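Local structure of tRNA (cytosine(72)-C(5))-methyltransferase (Pyrococcus horikoshii, 5ZVE) at residues A[71-83]-A[158-170]. The protein methylates the C5 position of cytosine 72 in several tRNAs, using S-adenosyl-L-methionine as the methyl donor. Residues are numbered along the deposited sequence; the frame is centred on the assembly and turned at random.
Sequences LYFVREGPNFSDD and VTLPKFKLPSLSE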
loop_
_atom_site.group_PDB
_atom_site.type_symbol
_atom_site.label_atom_id
_atom_site.label_comp_id
_atom_site.label_asym_id
_atom_site.label_seq_id
_atom_site.Cartn_x
_atom_site.Cartn_y
_atom_site.Cartn_z
ATOM N N LEU A 71 12.602 7.142 -4.183
ATOM C CA LEU A 71 12.976 8.131 -3.175
ATOM C C LEU A 71 12.184 7.852 -1.920
ATOM O O LEU A 71 11.027 7.448 -2.002
ATOM C CB LEU A 71 12.703 9.561 -3.646
ATOM C CG LEU A 71 13.630 10.190 -4.687
ATOM C CD1 LEU A 71 13.082 11.526 -5.131
ATOM C CD2 LEU A 71 15.021 10.345 -4.129
ATOM N N TYR A 72 12.785 8.070 -0.756
ATOM C CA TYR A 72 12.038 7.864 0.474
ATOM C C TYR A 72 12.300 8.953 1.504
ATOM O O TYR A 72 13.329 9.632 1.476
ATOM C CB TYR A 72 12.342 6.475 1.063
ATOM C CG TYR A 72 13.741 6.299 1.605
ATOM C CD1 TYR A 72 14.039 6.626 2.923
ATOM C CD2 TYR A 72 14.763 5.795 0.804
ATOM C CE1 TYR A 72 15.314 6.468 3.427
ATOM C CE2 TYR A 72 16.046 5.635 1.302
ATOM C CZ TYR A 72 16.314 5.975 2.614
ATOM O OH TYR A 72 17.582 5.824 3.126
ATOM N N PHE A 73 11.339 9.121 2.403
ATOM C CA PHE A 73 11.455 10.083 3.482
ATOM C C PHE A 73 11.506 9.340 4.801
ATOM O O PHE A 73 10.798 8.349 4.993
ATOM C CB PHE A 73 10.285 11.068 3.469
ATOM C CG PHE A 73 10.102 11.778 2.158
ATOM C CD1 PHE A 73 9.386 11.194 1.127
ATOM C CD2 PHE A 73 10.658 13.034 1.955
ATOM C CE1 PHE A 73 9.222 11.849 -0.080
ATOM C CE2 PHE A 73 10.497 13.694 0.754
ATOM C CZ PHE A 73 9.781 13.100 -0.268
ATOM N N VAL A 74 12.366 9.795 5.700
ATOM C CA VAL A 74 12.492 9.137 6.986
ATOM C C VAL A 74 11.352 9.597 7.890
ATOM O O VAL A 74 11.054 10.790 7.987
ATOM C CB VAL A 74 13.853 9.426 7.646
ATOM C CG1 VAL A 74 13.928 8.769 9.012
ATOM C CG2 VAL A 74 14.987 8.919 6.759
ATOM N N ARG A 75 10.732 8.638 8.562
ATOM C CA ARG A 75 9.600 8.903 9.437
ATOM C C ARG A 75 10.053 9.531 10.754
ATOM O O ARG A 75 11.145 9.250 11.239
ATOM C CB ARG A 75 8.840 7.598 9.684
ATOM C CG ARG A 75 7.733 7.680 10.707
ATOM C CD ARG A 75 8.114 6.875 11.931
ATOM N NE ARG A 75 7.541 5.540 11.913
ATOM C CZ ARG A 75 7.933 4.543 12.700
ATOM N NH1 ARG A 75 8.923 4.721 13.562
ATOM N NH2 ARG A 75 7.329 3.365 12.622
ATOM N N GLU A 76 9.212 10.390 11.321
ATOM C CA GLU A 76 9.487 10.994 12.620
ATOM C C GLU A 76 8.557 10.408 13.680
ATOM O O GLU A 76 7.366 10.218 13.437
ATOM C CB GLU A 76 9.318 12.514 12.546
ATOM C CG GLU A 76 10.302 13.188 11.594
ATOM C CD GLU A 76 10.031 14.672 11.413
ATOM O OE1 GLU A 76 9.065 15.184 12.014
ATOM O OE2 GLU A 76 10.780 15.323 10.655
ATOM N N GLY A 77 9.109 10.104 14.849
ATOM C CA GLY A 77 8.326 9.565 15.949
ATOM C C GLY A 77 8.863 8.242 16.471
ATOM O O GLY A 77 9.800 7.679 15.896
ATOM N N PRO A 78 8.252 7.713 17.544
ATOM C CA PRO A 78 7.049 8.235 18.203
ATOM C C PRO A 78 7.316 9.477 19.044
ATOM O O PRO A 78 8.305 9.541 19.774
ATOM C CB PRO A 78 6.603 7.066 19.086
ATOM C CG PRO A 78 7.862 6.335 19.389
ATOM C CD PRO A 78 8.712 6.453 18.156
ATOM N N ASN A 79 6.427 10.457 18.928
ATOM C CA ASN A 79 6.602 11.739 19.595
ATOM C C ASN A 79 6.146 11.723 21.048
ATOM O O ASN A 79 6.368 12.681 21.782
ATOM C CB ASN A 79 5.861 12.826 18.823
ATOM C CG ASN A 79 6.479 13.091 17.472
ATOM O OD1 ASN A 79 7.697 13.021 17.316
ATOM N ND2 ASN A 79 5.645 13.385 16.485
ATOM N N PHE A 80 5.504 10.635 21.458
ATOM C CA PHE A 80 5.205 10.426 22.866
ATOM C C PHE A 80 5.094 8.939 23.181
ATOM O O PHE A 80 4.954 8.106 22.283
ATOM C CB PHE A 80 3.927 11.166 23.282
ATOM C CG PHE A 80 2.776 10.992 22.335
ATOM C CD1 PHE A 80 1.949 9.883 22.424
ATOM C CD2 PHE A 80 2.493 11.958 21.382
ATOM C CE1 PHE A 80 0.882 9.726 21.565
ATOM C CE2 PHE A 80 1.427 11.811 20.522
ATOM C CZ PHE A 80 0.619 10.691 20.610
ATOM N N SER A 81 5.172 8.614 24.466
ATOM C CA SER A 81 5.172 7.227 24.916
ATOM C C SER A 81 3.817 6.560 24.705
ATOM O O SER A 81 2.789 7.229 24.592
ATOM C CB SER A 81 5.570 7.153 26.392
ATOM O OG SER A 81 5.603 5.810 26.841
ATOM N N ASP A 82 3.823 5.233 24.653
ATOM C CA ASP A 82 2.604 4.474 24.416
ATOM C C ASP A 82 1.639 4.575 25.593
ATOM O O ASP A 82 0.433 4.407 25.426
ATOM C CB ASP A 82 2.937 3.011 24.132
ATOM C CG ASP A 82 3.542 2.810 22.759
ATOM O OD1 ASP A 82 3.800 3.819 22.070
ATOM O OD2 ASP A 82 3.764 1.645 22.371
ATOM N N ASP A 83 2.172 4.856 26.779
ATOM C CA ASP A 83 1.346 4.953 27.980
ATOM C C ASP A 83 1.015 6.394 28.366
ATOM O O ASP A 83 0.354 6.624 29.378
ATOM C CB ASP A 83 2.031 4.262 29.161
ATOM C CG ASP A 83 3.299 4.968 29.596
ATOM O OD1 ASP A 83 3.870 5.728 28.785
ATOM O OD2 ASP A 83 3.719 4.773 30.757
ATOM N N VAL A 158 -2.835 19.758 14.483
ATOM C CA VAL A 158 -2.078 18.707 15.150
ATOM C C VAL A 158 -0.596 19.078 15.161
ATOM O O VAL A 158 0.098 18.965 14.154
ATOM C CB VAL A 158 -2.293 17.334 14.469
ATOM C CG1 VAL A 158 -1.530 16.240 15.194
ATOM C CG2 VAL A 158 -3.773 16.994 14.437
ATOM N N THR A 159 -0.131 19.533 16.318
ATOM C CA THR A 159 1.235 19.989 16.499
ATOM C C THR A 159 2.109 18.890 17.081
ATOM O O THR A 159 3.333 18.992 17.084
ATOM C CB THR A 159 1.285 21.207 17.424
ATOM O OG1 THR A 159 0.662 20.868 18.670
ATOM C CG2 THR A 159 0.544 22.374 16.799
ATOM N N LEU A 160 1.472 17.850 17.604
ATOM C CA LEU A 160 2.206 16.703 18.115
ATOM C C LEU A 160 1.520 15.403 17.727
ATOM O O LEU A 160 0.864 14.765 18.551
ATOM C CB LEU A 160 2.350 16.787 19.636
ATOM C CG LEU A 160 3.364 15.807 20.231
ATOM C CD1 LEU A 160 4.786 16.180 19.813
ATOM C CD2 LEU A 160 3.227 15.770 21.743
ATOM N N PRO A 161 1.661 15.011 16.455
ATOM C CA PRO A 161 1.170 13.704 16.020
ATOM C C PRO A 161 2.011 12.595 16.639
ATOM O O PRO A 161 3.151 12.843 17.007
ATOM C CB PRO A 161 1.340 13.754 14.503
ATOM C CG PRO A 161 2.506 14.665 14.305
ATOM C CD PRO A 161 2.373 15.720 15.376
ATOM N N LYS A 162 1.456 11.398 16.767
ATOM C CA LYS A 162 2.226 10.280 17.284
ATOM C C LYS A 162 3.422 10.003 16.364
ATOM O O LYS A 162 4.543 9.791 16.825
ATOM C CB LYS A 162 1.333 9.051 17.421
ATOM C CG LYS A 162 2.066 7.779 17.756
ATOM C CD LYS A 162 2.324 7.639 19.234
ATOM C CE LYS A 162 2.218 6.183 19.649
ATOM N NZ LYS A 162 2.951 5.918 20.915
ATOM N N PHE A 163 3.170 10.028 15.058
ATOM C CA PHE A 163 4.221 9.903 14.055
ATOM C C PHE A 163 4.044 10.977 12.998
ATOM O O PHE A 163 2.948 11.505 12.818
ATOM C CB PHE A 163 4.207 8.526 13.383
ATOM C CG PHE A 163 4.501 7.386 14.313
ATOM C CD1 PHE A 163 5.810 7.018 14.588
ATOM C CD2 PHE A 163 3.468 6.666 14.894
ATOM C CE1 PHE A 163 6.086 5.962 15.438
ATOM C CE2 PHE A 163 3.736 5.600 15.741
ATOM C CZ PHE A 163 5.046 5.250 16.017
ATOM N N LYS A 164 5.124 11.297 12.297
ATOM C CA LYS A 164 5.067 12.284 11.232
ATOM C C LYS A 164 5.667 11.767 9.928
ATOM O O LYS A 164 6.846 11.428 9.865
ATOM C CB LYS A 164 5.785 13.563 11.659
ATOM C CG LYS A 164 5.789 14.658 10.609
ATOM C CD LYS A 164 4.396 14.961 10.111
ATOM C CE LYS A 164 4.406 16.143 9.152
ATOM N NZ LYS A 164 3.090 16.294 8.465
ATOM N N LEU A 165 4.827 11.705 8.899
ATOM C CA LEU A 165 5.256 11.466 7.531
ATOM C C LEU A 165 4.930 12.720 6.736
ATOM O O LEU A 165 3.953 13.397 7.032
ATOM C CB LEU A 165 4.556 10.247 6.923
ATOM C CG LEU A 165 4.885 8.857 7.470
ATOM C CD1 LEU A 165 4.083 7.795 6.738
ATOM C CD2 LEU A 165 6.364 8.581 7.333
ATOM N N PRO A 166 5.760 13.050 5.737
ATOM C CA PRO A 166 5.491 14.244 4.929
ATOM C C PRO A 166 4.164 14.146 4.182
ATOM O O PRO A 166 3.795 13.059 3.742
ATOM C CB PRO A 166 6.672 14.279 3.950
ATOM C CG PRO A 166 7.137 12.864 3.875
ATOM C CD PRO A 166 6.936 12.307 5.255
ATOM N N SER A 167 3.454 15.262 4.059
ATOM C CA SER A 167 2.274 15.326 3.201
ATOM C C SER A 167 2.686 15.839 1.829
ATOM O O SER A 167 3.198 16.953 1.705
ATOM C CB SER A 167 1.202 16.225 3.805
ATOM O OG SER A 167 1.678 17.552 3.901
ATOM N N LEU A 168 2.477 15.025 0.801
ATOM C CA LEU A 168 2.965 15.350 -0.532
ATOM C C LEU A 168 1.845 15.669 -1.512
ATOM O O LEU A 168 2.096 16.176 -2.605
ATOM C CB LEU A 168 3.802 14.195 -1.074
ATOM C CG LEU A 168 4.844 13.638 -0.105
ATOM C CD1 LEU A 168 5.397 12.333 -0.639
ATOM C CD2 LEU A 168 5.959 14.639 0.119
ATOM N N SER A 169 0.612 15.372 -1.114
ATOM C CA SER A 169 -0.531 15.479 -2.017
ATOM C C SER A 169 -0.823 16.919 -2.426
ATOM O O SER A 169 -1.387 17.164 -3.491
ATOM C CB SER A 169 -1.774 14.860 -1.376
ATOM O OG SER A 169 -1.996 15.392 -0.081
ATOM N N GLU A 170 -0.441 17.870 -1.584
ATOM C CA GLU A 170 -0.719 19.275 -1.859
ATOM C C GLU A 170 0.434 19.993 -2.570
ATOM O O GLU A 170 0.331 21.178 -2.876
ATOM C CB GLU A 170 -1.057 20.001 -0.553
ATOM C CG GLU A 170 -2.305 19.469 0.146
ATOM C CD GLU A 170 -3.577 19.731 -0.636
ATOM O OE1 GLU A 170 -3.708 20.828 -1.220
ATOM O OE2 GLU A 170 -4.448 18.834 -0.666
HETATM O O HOH W 1 8.723 12.444 8.195
#
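Glu-76 and Lys-164 form the single antiparallel bridge, a hydrogen-bonded pair, between the two linkers that lead into and out of the PUA domain, an example of how an inserted domain is tied to its host by pairing its entry and exit chains. Glu-76 N reaches Lys-164 O at 3.0 Å, and Lys-164 N returns the bond to Glu-76 O; a water joins Lys-164 O to Val-74 O.

Side chains fix the linkers on both sides of this bridge. Arg-75 CG lies opposite the backbone nitrogen (chi1 173°), and the chain then bends at chi2 and chi3, which sets one guanidinium face against CE1 of Phe-163, 3.6 Å from Arg-75 CZ, the two planes 44° apart. Arg-75 NH2 makes a salt bridge to Glu-31 and a hydrogen bond to Pro-32 O, while Arg-75 CB rests on Leu-165 CD2. With an alanine at Arg-75, Phe-163 would probably lose the cover over CD1 and CE1, and Glu-31 would be left without its cationic mate.

Toward the ferredoxin-like domain, Pro-166 CG makes an off-centre CH-pi contact with the Phe-73 ring, 4.1 Å from its centroid, and Leu-168 CD1 meets Phe-73 CE1. Toward the PUA domain, Gly-77, whose backbone angles by themselves call for glycine, precedes a cis peptide to Pro-78, and its CA faces Lys-162 O and the Phe-163 ring. Asn-79 then grips two successive carbonyls, its N bonding Lys-162 O and its ND2 Pro-161 O. The Lys-162 and Phe-80 side chains cross at about a right angle, Lys-162 CD 3.4 Å from Phe-80 CE1, and Lys-162 NZ ends 2.5 Å from Asp-82 OD1, a salt bridge made on the anti side of the carboxylate and somewhat out of its plane.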